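Local coordinates for protein PfkB (Polaromonas sp. JS666, PDB 4DU5) that probably phosphorylates a sugar or related small substrate with ATP, as a kinase of the pfkB carbohydrate kinase family, at residues K306-R314 with L325-A333. Sequence-based numbering, arbitrary orientation.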
loop_
_atom_site.group_PDB
_atom_site.type_symbol
_atom_site.label_atom_id
_atom_site.label_comp_id
_atom_site.label_asym_id
_atom_site.label_seq_id
_atom_site.Cartn_x
_atom_site.Cartn_y
_atom_site.Cartn_z
ATOM N N LYS A 306 -33.391 17.878 11.371
ATOM C CA LYS A 306 -33.367 18.661 10.148
ATOM C C LYS A 306 -31.963 19.147 9.868
ATOM O O LYS A 306 -31.532 19.137 8.707
ATOM C CB LYS A 306 -34.408 19.788 10.094
ATOM C CG LYS A 306 -34.071 21.036 10.865
ATOM C CD LYS A 306 -34.293 22.288 10.056
ATOM C CE LYS A 306 -35.612 22.251 9.327
ATOM N NZ LYS A 306 -35.940 23.649 8.887
ATOM N N ARG A 307 -31.225 19.513 10.922
ATOM C CA ARG A 307 -29.796 19.783 10.697
ATOM C C ARG A 307 -29.130 18.547 10.059
ATOM O O ARG A 307 -28.566 18.634 8.959
ATOM C CB ARG A 307 -29.046 20.223 11.948
ATOM C CG ARG A 307 -27.587 20.580 11.620
ATOM C CD ARG A 307 -26.754 20.797 12.821
ATOM N NE ARG A 307 -27.214 21.941 13.593
ATOM C CZ ARG A 307 -26.737 22.288 14.791
ATOM N NH1 ARG A 307 -25.802 21.563 15.389
ATOM N NH2 ARG A 307 -27.194 23.361 15.401
ATOM N N GLY A 308 -29.234 17.403 10.735
ATOM C CA GLY A 308 -28.792 16.136 10.181
ATOM C C GLY A 308 -29.172 16.034 8.726
ATOM O O GLY A 308 -28.312 15.789 7.851
ATOM N N ALA A 309 -30.458 16.251 8.464
ATOM C CA ALA A 309 -30.979 16.141 7.111
ATOM C C ALA A 309 -30.371 17.174 6.154
ATOM O O ALA A 309 -29.999 16.810 5.046
ATOM C CB ALA A 309 -32.535 16.175 7.094
ATOM N N TRP A 310 -30.229 18.442 6.564
ATOM C CA TRP A 310 -29.568 19.436 5.679
ATOM C C TRP A 310 -28.145 18.995 5.308
ATOM O O TRP A 310 -27.813 18.930 4.137
ATOM C CB TRP A 310 -29.589 20.878 6.244
ATOM C CG TRP A 310 -28.929 21.898 5.329
ATOM C CD1 TRP A 310 -29.391 22.340 4.096
ATOM C CD2 TRP A 310 -27.676 22.566 5.542
ATOM N NE1 TRP A 310 -28.496 23.240 3.543
ATOM C CE2 TRP A 310 -27.438 23.395 4.404
ATOM C CE3 TRP A 310 -26.726 22.546 6.579
ATOM C CZ2 TRP A 310 -26.304 24.205 4.288
ATOM C CZ3 TRP A 310 -25.585 23.362 6.457
ATOM C CH2 TRP A 310 -25.389 24.179 5.317
ATOM N N ILE A 311 -27.327 18.659 6.303
ATOM C CA ILE A 311 -25.945 18.257 6.046
ATOM C C ILE A 311 -25.866 17.014 5.161
ATOM O O ILE A 311 -25.005 16.948 4.259
ATOM C CB ILE A 311 -25.138 18.038 7.334
ATOM C CG1 ILE A 311 -25.318 19.230 8.277
ATOM C CG2 ILE A 311 -23.705 17.870 6.991
ATOM C CD1 ILE A 311 -24.450 19.212 9.518
ATOM N N GLY A 312 -26.752 16.045 5.401
ATOM C CA GLY A 312 -26.807 14.829 4.567
ATOM C C GLY A 312 -27.006 15.133 3.095
ATOM O O GLY A 312 -26.249 14.675 2.239
ATOM N N ALA A 313 -28.017 15.939 2.803
ATOM C CA ALA A 313 -28.299 16.381 1.440
ATOM C C ALA A 313 -27.174 17.247 0.826
ATOM O O ALA A 313 -26.884 17.170 -0.381
ATOM C CB ALA A 313 -29.639 17.109 1.402
ATOM N N ARG A 314 -26.542 18.065 1.660
ATOM C CA ARG A 314 -25.370 18.796 1.226
ATOM C C ARG A 314 -24.253 17.819 0.809
ATOM O O ARG A 314 -23.626 17.981 -0.236
ATOM C CB ARG A 314 -24.893 19.770 2.309
ATOM C CG ARG A 314 -23.528 20.369 2.012
ATOM C CD ARG A 314 -23.277 21.758 2.594
ATOM N NE ARG A 314 -21.835 21.982 2.559
ATOM C CZ ARG A 314 -21.214 23.141 2.342
ATOM N NH1 ARG A 314 -21.892 24.280 2.129
ATOM N NH2 ARG A 314 -19.884 23.146 2.338
ATOM N N LEU A 325 -18.074 18.877 4.246
ATOM C CA LEU A 325 -18.843 18.949 5.478
ATOM C C LEU A 325 -18.719 20.398 5.892
ATOM O O LEU A 325 -17.613 20.948 5.821
ATOM C CB LEU A 325 -18.336 17.966 6.548
ATOM C CG LEU A 325 -19.207 16.731 6.820
ATOM C CD1 LEU A 325 -19.743 16.061 5.564
ATOM C CD2 LEU A 325 -18.434 15.746 7.622
ATOM N N PRO A 326 -19.845 21.041 6.264
ATOM C CA PRO A 326 -19.909 22.499 6.472
ATOM C C PRO A 326 -19.163 23.079 7.683
ATOM O O PRO A 326 -19.060 22.440 8.722
ATOM C CB PRO A 326 -21.409 22.767 6.630
ATOM C CG PRO A 326 -22.008 21.464 7.012
ATOM C CD PRO A 326 -21.183 20.428 6.325
ATOM N N THR A 327 -18.647 24.297 7.514
ATOM C CA THR A 327 -18.270 25.142 8.643
ATOM C C THR A 327 -19.547 25.608 9.340
ATOM O O THR A 327 -20.618 25.643 8.731
ATOM C CB THR A 327 -17.473 26.380 8.183
ATOM O OG1 THR A 327 -16.369 25.965 7.384
ATOM C CG2 THR A 327 -16.911 27.167 9.384
ATOM N N ARG A 328 -19.430 25.928 10.625
ATOM C CA ARG A 328 -20.464 26.640 11.355
ATOM C C ARG A 328 -21.035 27.749 10.494
ATOM O O ARG A 328 -22.244 27.966 10.449
ATOM C CB ARG A 328 -19.878 27.277 12.600
ATOM C CG ARG A 328 -20.913 27.607 13.591
ATOM C CD ARG A 328 -21.093 26.449 14.537
ATOM N NE ARG A 328 -22.500 26.078 14.634
ATOM C CZ ARG A 328 -22.999 25.147 15.445
ATOM N NH1 ARG A 328 -22.210 24.452 16.267
ATOM N NH2 ARG A 328 -24.315 24.917 15.432
ATOM N N ALA A 329 -20.143 28.451 9.806
ATOM C CA ALA A 329 -20.532 29.581 8.998
ATOM C C ALA A 329 -21.467 29.163 7.871
ATOM O O ALA A 329 -22.580 29.685 7.792
ATOM C CB ALA A 329 -19.322 30.299 8.482
ATOM N N GLU A 330 -21.053 28.213 7.027
ATOM C CA GLU A 330 -21.943 27.712 5.948
ATOM C C GLU A 330 -23.255 27.209 6.512
ATOM O O GLU A 330 -24.260 27.165 5.816
ATOM C CB GLU A 330 -21.299 26.594 5.127
ATOM C CG GLU A 330 -20.276 27.087 4.147
ATOM C CD GLU A 330 -18.909 26.460 4.375
ATOM O OE1 GLU A 330 -18.185 26.261 3.372
ATOM O OE2 GLU A 330 -18.572 26.170 5.557
ATOM N N LEU A 331 -23.220 26.813 7.773
ATOM C CA LEU A 331 -24.360 26.247 8.411
ATOM C C LEU A 331 -25.282 27.413 8.751
ATOM O O LEU A 331 -26.476 27.379 8.456
ATOM C CB LEU A 331 -23.920 25.501 9.671
ATOM C CG LEU A 331 -24.851 24.543 10.385
ATOM C CD1 LEU A 331 -24.878 24.930 11.822
ATOM C CD2 LEU A 331 -26.278 24.507 9.827
ATOM N N ASN A 332 -24.719 28.456 9.351
ATOM C CA ASN A 332 -25.512 29.612 9.751
ATOM C C ASN A 332 -26.267 30.301 8.595
ATOM O O ASN A 332 -27.335 30.869 8.810
ATOM C CB ASN A 332 -24.674 30.579 10.561
ATOM C CG ASN A 332 -24.341 30.042 11.932
ATOM O OD1 ASN A 332 -25.178 29.466 12.612
ATOM N ND2 ASN A 332 -23.108 30.231 12.344
ATOM N N ALA A 333 -25.765 30.192 7.373
ATOM C CA ALA A 333 -26.631 30.406 6.205
ATOM C C ALA A 333 -27.797 29.370 6.064
ATOM O O ALA A 333 -27.678 28.397 5.310
ATOM C CB ALA A 333 -25.791 30.474 4.916
#
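CG lies opposite the backbone N in Trp310 (chi1 -179°) and in Leu331 (chi1 -166°), and the two side chains meet between the helices. The indole of Trp310 thus reaches from its helix to the short helix 328-332. Its six-membered ring does the touching. CZ3 of Trp310 lies 3.6 Å from CD2 of Leu331, and the two side chains meet at a slant. CZ3 of Trp310 also comes within 4.1 Å of CG of Pro326. Phe272 packs edge-to-face with the same indole.

Pro326 touches Trp310, Ile311 and Arg314. CD of Pro326 is 3.7 Å from CG2 of Ile311. Its CB lies over one face of the Arg314 guanidinium, toward the rim. The Arg314 chain is extended from CG to NE and runs past the proline ring in the opposite direction. Its end crosses Glu330 at about a right angle. NH2 of Arg314 and OE1 of Glu330 form a long salt bridge of 3.7 Å, with the two flat groups turned 74° apart.

At the other end, NH2 of Arg328 sits 3.3 Å from NH2 of Arg307. The guanidinium planes are nearly perpendicular. NH2 of Arg328 and NH1 of Arg307 both form salt bridges with Asp297, whose carboxylate probably offsets their like charges. NH1 of Arg307 also hydrogen-bonds to OG of Ser293. CD1 of Leu331 lies over one face of the Arg307 guanidinium, offset toward its rim.

No hydrogen bond joins the two segments directly. Apolar contacts lie between a long salt bridge and an arginine pair that shares an aspartate. The contact packs the C-terminal helix 328-332 and the loop that leads into it across helix 301-316, within the ribokinase-like alpha/beta fold of pfkB-family carbohydrate kinases.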